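Local coordinates for competence protein PILN (PDB 4BHQ), which probably helps build the inner membrane platform that initiates type IV pilus biogenesis, contributing a periplasmic domain that pairs with a second copy of itself, at residues L71-R76 and V119-A124; E87-A92 and G99-V104. All coordinates share one frame; numbering follows the deposited sequence.

Contact 1 (L71-R76 and V119-A124); sequences LEVALR and VRFIRA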
loop_
_atom_site.group_PDB
_atom_site.type_symbol
_atom_site.label_atom_id
_atom_site.label_comp_id
_atom_site.label_asym_id
_atom_site.label_seq_id
_atom_site.Cartn_x
_atom_site.Cartn_y
_atom_site.Cartn_z
ATOM N N LEU A 71 -6.636 12.269 -4.185
ATOM C CA LEU A 71 -5.399 11.600 -3.764
ATOM C C LEU A 71 -4.337 12.666 -3.469
ATOM O O LEU A 71 -3.592 13.044 -4.368
ATOM C CB LEU A 71 -4.928 10.668 -4.902
ATOM C CG LEU A 71 -3.741 9.739 -4.615
ATOM C CD1 LEU A 71 -4.131 8.769 -3.505
ATOM C CD2 LEU A 71 -3.402 9.009 -5.907
ATOM N N GLU A 72 -4.242 13.144 -2.241
ATOM C CA GLU A 72 -3.379 14.284 -2.005
ATOM C C GLU A 72 -1.893 13.916 -1.947
ATOM O O GLU A 72 -1.047 14.779 -2.119
ATOM C CB GLU A 72 -3.833 15.111 -0.764
ATOM C CG GLU A 72 -3.870 14.339 0.564
ATOM C CD GLU A 72 -4.079 15.284 1.776
ATOM O OE1 GLU A 72 -4.662 16.389 1.572
ATOM O OE2 GLU A 72 -3.589 14.971 2.895
ATOM N N VAL A 73 -1.618 12.656 -1.666
ATOM C CA VAL A 73 -0.290 12.048 -1.749
ATOM C C VAL A 73 -0.328 10.787 -2.609
ATOM O O VAL A 73 -1.063 9.806 -2.317
ATOM C CB VAL A 73 0.274 11.715 -0.372
ATOM C CG1 VAL A 73 1.579 10.918 -0.510
ATOM C CG2 VAL A 73 0.551 13.035 0.395
ATOM N N ALA A 74 0.428 10.807 -3.695
ATOM C CA ALA A 74 0.527 9.604 -4.557
ATOM C C ALA A 74 1.883 8.979 -4.417
ATOM O O ALA A 74 2.921 9.674 -4.520
ATOM C CB ALA A 74 0.252 10.006 -5.999
ATOM N N LEU A 75 1.928 7.658 -4.227
ATOM C CA LEU A 75 3.222 7.009 -4.135
ATOM C C LEU A 75 3.691 6.556 -5.526
ATOM O O LEU A 75 2.896 6.123 -6.343
ATOM C CB LEU A 75 3.174 5.866 -3.079
ATOM C CG LEU A 75 2.728 6.404 -1.670
ATOM C CD1 LEU A 75 2.479 5.277 -0.717
ATOM C CD2 LEU A 75 3.884 7.260 -1.106
ATOM N N ARG A 76 5.008 6.587 -5.756
ATOM C CA ARG A 76 5.617 6.172 -6.995
ATOM C C ARG A 76 6.471 4.951 -6.792
ATOM O O ARG A 76 6.756 4.173 -7.750
ATOM C CB ARG A 76 6.501 7.305 -7.583
ATOM C CG ARG A 76 5.684 8.515 -7.916
ATOM C CD ARG A 76 4.668 8.075 -9.078
ATOM N NE ARG A 76 3.794 9.205 -9.355
ATOM C CZ ARG A 76 2.568 9.098 -9.816
ATOM N NH1 ARG A 76 2.047 7.849 -10.052
ATOM N NH2 ARG A 76 1.930 10.193 -10.098
ATOM N N VAL A 119 3.106 17.490 4.920
ATOM C CA VAL A 119 3.206 17.557 6.393
ATOM C C VAL A 119 2.229 16.599 7.089
ATOM O O VAL A 119 2.610 15.894 8.021
ATOM C CB VAL A 119 2.952 19.025 6.894
ATOM C CG1 VAL A 119 2.818 19.047 8.376
ATOM C CG2 VAL A 119 4.092 19.927 6.446
ATOM N N ARG A 120 0.988 16.554 6.631
ATOM C CA ARG A 120 0.028 15.533 7.183
ATOM C C ARG A 120 0.508 14.089 7.018
ATOM O O ARG A 120 0.340 13.267 7.915
ATOM C CB ARG A 120 -1.342 15.664 6.519
ATOM C CG ARG A 120 -2.081 16.980 6.873
ATOM C CD ARG A 120 -3.555 16.996 6.395
ATOM N NE ARG A 120 -3.684 17.116 4.933
ATOM C CZ ARG A 120 -3.857 18.292 4.309
ATOM N NH1 ARG A 120 -3.926 19.434 4.993
ATOM N NH2 ARG A 120 -3.978 18.357 2.997
ATOM N N PHE A 121 1.154 13.797 5.884
ATOM C CA PHE A 121 1.659 12.426 5.616
ATOM C C PHE A 121 2.763 12.136 6.588
ATOM O O PHE A 121 2.783 11.051 7.253
ATOM C CB PHE A 121 2.178 12.330 4.144
ATOM C CG PHE A 121 2.623 10.939 3.752
ATOM C CD1 PHE A 121 3.933 10.494 4.037
ATOM C CD2 PHE A 121 1.711 10.049 3.147
ATOM C CE1 PHE A 121 4.338 9.197 3.673
ATOM C CE2 PHE A 121 2.110 8.753 2.752
ATOM C CZ PHE A 121 3.431 8.321 3.018
ATOM N N ILE A 122 3.708 13.078 6.709
ATOM C CA ILE A 122 4.830 12.851 7.620
ATOM C C ILE A 122 4.315 12.654 9.044
ATOM O O ILE A 122 4.729 11.683 9.743
ATOM C CB ILE A 122 5.833 14.003 7.583
ATOM C CG1 ILE A 122 6.507 14.074 6.209
ATOM C CG2 ILE A 122 6.878 13.831 8.692
ATOM C CD1 ILE A 122 7.290 15.369 5.997
ATOM N N ARG A 123 3.409 13.518 9.472
ATOM C CA ARG A 123 2.938 13.475 10.899
ATOM C C ARG A 123 2.183 12.189 11.195
ATOM O O ARG A 123 2.236 11.711 12.311
ATOM C CB ARG A 123 2.026 14.682 11.236
ATOM C CG ARG A 123 2.845 15.970 11.410
ATOM C CD ARG A 123 1.970 17.144 11.905
ATOM N NE ARG A 123 2.673 18.446 11.948
ATOM C CZ ARG A 123 2.081 19.647 11.789
ATOM N NH1 ARG A 123 0.762 19.758 11.601
ATOM N NH2 ARG A 123 2.810 20.763 11.816
ATOM N N ALA A 124 1.467 11.632 10.191
ATOM C CA ALA A 124 0.763 10.335 10.433
ATOM C C ALA A 124 1.724 9.313 10.951
ATOM O O ALA A 124 1.352 8.423 11.715
ATOM C CB ALA A 124 0.096 9.797 9.131
#

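Contact 2 (E87-A92 and G99-V104); sequences EAARLA and GKRIRV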
loop_
_atom_site.group_PDB
_atom_site.type_symbol
_atom_site.label_atom_id
_atom_site.label_comp_id
_atom_site.label_asym_id
_atom_site.label_seq_id
_atom_site.Cartn_x
_atom_site.Cartn_y
_atom_site.Cartn_z
ATOM N N GLU A 87 21.287 -4.400 12.783
ATOM C CA GLU A 87 21.013 -3.109 12.167
ATOM C C GLU A 87 19.950 -2.379 12.998
ATOM O O GLU A 87 20.081 -1.161 13.295
ATOM C CB GLU A 87 20.676 -3.222 10.685
ATOM C CG GLU A 87 20.457 -1.859 10.033
ATOM C CD GLU A 87 20.172 -1.960 8.526
ATOM O OE1 GLU A 87 20.032 -3.083 8.022
ATOM O OE2 GLU A 87 20.104 -0.925 7.843
ATOM N N ALA A 88 18.939 -3.130 13.427
ATOM C CA ALA A 88 17.889 -2.516 14.248
ATOM C C ALA A 88 18.470 -1.962 15.529
ATOM O O ALA A 88 18.124 -0.848 15.957
ATOM C CB ALA A 88 16.819 -3.560 14.572
ATOM N N ALA A 89 19.366 -2.736 16.163
ATOM C CA ALA A 89 20.084 -2.240 17.360
ATOM C C ALA A 89 20.916 -0.943 17.105
ATOM O O ALA A 89 20.770 0.034 17.819
ATOM C CB ALA A 89 20.950 -3.346 17.927
ATOM N N ARG A 90 21.721 -0.919 16.042
ATOM C CA ARG A 90 22.448 0.297 15.654
ATOM C C ARG A 90 21.561 1.482 15.334
ATOM O O ARG A 90 21.880 2.627 15.726
ATOM C CB ARG A 90 23.336 0.040 14.434
ATOM C CG ARG A 90 24.525 -0.870 14.667
ATOM C CD ARG A 90 25.580 -0.777 13.543
ATOM N NE ARG A 90 25.072 -1.102 12.199
ATOM C CZ ARG A 90 24.847 -2.338 11.750
ATOM N NH1 ARG A 90 25.086 -3.408 12.522
ATOM N NH2 ARG A 90 24.374 -2.514 10.520
ATOM N N LEU A 91 20.469 1.256 14.586
ATOM C CA LEU A 91 19.529 2.387 14.262
ATOM C C LEU A 91 18.906 2.926 15.531
ATOM O O LEU A 91 18.728 4.146 15.668
ATOM C CB LEU A 91 18.379 1.951 13.333
ATOM C CG LEU A 91 18.793 1.742 11.868
ATOM C CD1 LEU A 91 17.578 1.328 11.015
ATOM C CD2 LEU A 91 19.412 3.028 11.346
ATOM N N ALA A 92 18.508 2.028 16.432
ATOM C CA ALA A 92 17.868 2.432 17.661
ATOM C C ALA A 92 18.843 3.273 18.502
ATOM O O ALA A 92 18.408 4.246 19.134
ATOM C CB ALA A 92 17.372 1.206 18.469
ATOM N N GLY A 99 14.487 6.157 18.282
ATOM C CA GLY A 99 15.003 5.040 19.067
ATOM C C GLY A 99 14.114 3.836 19.224
ATOM O O GLY A 99 14.459 2.906 19.940
ATOM N N LYS A 100 12.987 3.795 18.518
ATOM C CA LYS A 100 12.232 2.552 18.411
ATOM C C LYS A 100 13.050 1.476 17.685
ATOM O O LYS A 100 13.874 1.797 16.817
ATOM C CB LYS A 100 10.931 2.790 17.688
ATOM C CG LYS A 100 10.153 3.947 18.240
ATOM C CD LYS A 100 8.880 4.160 17.461
ATOM C CE LYS A 100 8.263 5.483 17.917
ATOM N NZ LYS A 100 6.803 5.539 17.655
ATOM N N ARG A 101 12.870 0.227 18.082
ATOM C CA ARG A 101 13.565 -0.831 17.436
ATOM C C ARG A 101 12.650 -1.397 16.334
ATOM O O ARG A 101 11.669 -2.119 16.564
ATOM C CB ARG A 101 14.145 -1.920 18.372
ATOM C CG ARG A 101 14.786 -3.077 17.579
ATOM C CD ARG A 101 15.745 -3.997 18.376
ATOM N NE ARG A 101 16.742 -3.294 19.212
ATOM C CZ ARG A 101 17.577 -3.900 20.057
ATOM N NH1 ARG A 101 17.566 -5.226 20.191
ATOM N NH2 ARG A 101 18.422 -3.180 20.792
ATOM N N ILE A 102 13.085 -1.076 15.118
ATOM C CA ILE A 102 12.360 -1.300 13.914
ATOM C C ILE A 102 12.595 -2.708 13.464
ATOM O O ILE A 102 13.703 -3.240 13.560
ATOM C CB ILE A 102 12.802 -0.230 12.868
ATOM C CG1 ILE A 102 12.415 1.146 13.393
ATOM C CG2 ILE A 102 12.180 -0.424 11.511
ATOM C CD1 ILE A 102 10.996 1.170 13.864
ATOM N N ARG A 103 11.554 -3.304 12.906
ATOM C CA ARG A 103 11.667 -4.636 12.337
ATOM C C ARG A 103 11.663 -4.602 10.769
ATOM O O ARG A 103 12.363 -5.355 10.096
ATOM C CB ARG A 103 10.531 -5.454 12.935
ATOM C CG ARG A 103 10.549 -6.909 12.522
ATOM C CD ARG A 103 11.781 -7.602 13.088
ATOM N NE ARG A 103 11.873 -8.981 12.614
ATOM C CZ ARG A 103 12.999 -9.661 12.483
ATOM N NH1 ARG A 103 14.170 -9.109 12.791
ATOM N NH2 ARG A 103 12.950 -10.897 12.034
ATOM N N VAL A 104 10.852 -3.706 10.209
ATOM C CA VAL A 104 10.762 -3.561 8.775
ATOM C C VAL A 104 10.886 -2.082 8.352
ATOM O O VAL A 104 10.373 -1.190 9.014
ATOM C CB VAL A 104 9.425 -4.155 8.242
ATOM C CG1 VAL A 104 9.161 -3.676 6.847
ATOM C CG2 VAL A 104 9.523 -5.712 8.240
HETATM O O HOH W 1 15.764 0.215 14.732
#

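Contact 1 (L71-R76 and V119-A124)
In the PilN dimerization domain, helix 115-124 packs on an antiparallel four-stranded sheet, and Phe-121 and Arg-120 fasten it to the start of strand 73-82 and the loop residue just before it. Phe-121 is the apolar link from helix to strand. Its CG lies anti to the backbone N (chi1 -176°), which carries the ring off the helix toward the sheet. The Val-73 side chain runs at about a right angle to that of Phe-121, and its CG1 comes within 3.8 Å of Phe-121 CD2. The other branch, CG2, lies nearer the base of the ring, 4.1 Å from Phe-121 CB. Further along the strand, Leu-75 CD2 approaches Phe-121 CZ more loosely at 4.3 Å. The rings of Phe-125 and Phe-149 also meet Phe-121, and Ile-64 of the second subunit packs on both Leu-75 and Phe-121. The apolar cluster thus reaches the dimer interface.

Beside this apolar packing, Glu-72 and Arg-120 form a side-on, two-pronged salt bridge. Arg-120 NH2 reaches Glu-72 OE1 at 2.5 Å, on the syn side but tilted from the carboxylate plane. Arg-120 NE gives the straighter bond, 3.0 Å to the syn lone pair of Glu-72 OE2. With an alanine at Glu-72, both bonds are lost, and the Arg-120 guanidinium is likely to be left without its anionic mate and free to turn. The carboxylate and guanidinium planes are nearly coplanar, 22° apart.

Contact 2 (E87-A92 and G99-V104)
Arg-101 lays its side chain over Ala-88 and Ala-89 of helix 85-93. This is a helix-loop-strand connection: the chain leaves the helix, turns back through Gly-99, and runs beside it into strand 102-112. The aliphatic part of Arg-101 does the first touching, with CG 3.7 Å from Ala-88 CB. A bend at chi3 (-47°) then brings the guanidinium over Ala-89. One face of the group comes over Ala-89 CB, off its centre, with Arg-101 NH2 3.8 Å from that methyl. This is packing of a flat group on a methyl.

The small alanines let the returning chain lie close. Ala-88 points its methyl at the backbone, and its CB is 3.3 Å from Ile-102 O. One turn later, Ala-92 CB rests against the peptides of the turn, 3.7 Å from Gly-99 O. Gly-99 has a positive phi (69°), which a residue with a side chain adopts less readily, and its CA makes a CH...O contact with Ala-92 O, 3.5 Å away.

Polar backbone atoms are joined through a water. It accepts from Ile-102 N, 3.0 Å from the water oxygen, and lies within donating distance of Ala-88 O and Lys-100 O. More acceptors surround it than it has protons to give, so the two carbonyls may have to share it with others. The helix and the incoming strand are therefore bridged where they do not bond directly.

Lys-100 turns away from the helix, and its NZ hydrogen-bonds Phe-131 O. Next in the strand is a classic beta bulge, with Arg-103 and Val-104 both facing Val-155. On the helix side of the water bridge, the water oxygen lies 2.9 Å from Ala-88 O.

In the fold
Both contacts involve the same antiparallel sheet, in which strands 73-82 and 102-112 are neighbours. Contact 2 is nested in the loop closed by contact 1. Strand 73-82 leads into helix 85-93, and strand 102-112 leads from contact 2 to helix 115-124. The centres of the two contacts lie about 23 Å apart, on opposite sides of the chain's centre, and their nearest atoms are about 9 Å apart. Contact 1 is the more buried. Both reach the second subunit: its Pro-65 packs on Ala-124 of contact 1, while Trp-53 and Tyr-56 of that chain pack on Val-104 and Arg-103 of the 99-104 segment. A bound magnesium ion lies about 9 Å from the Leu-75 side chain.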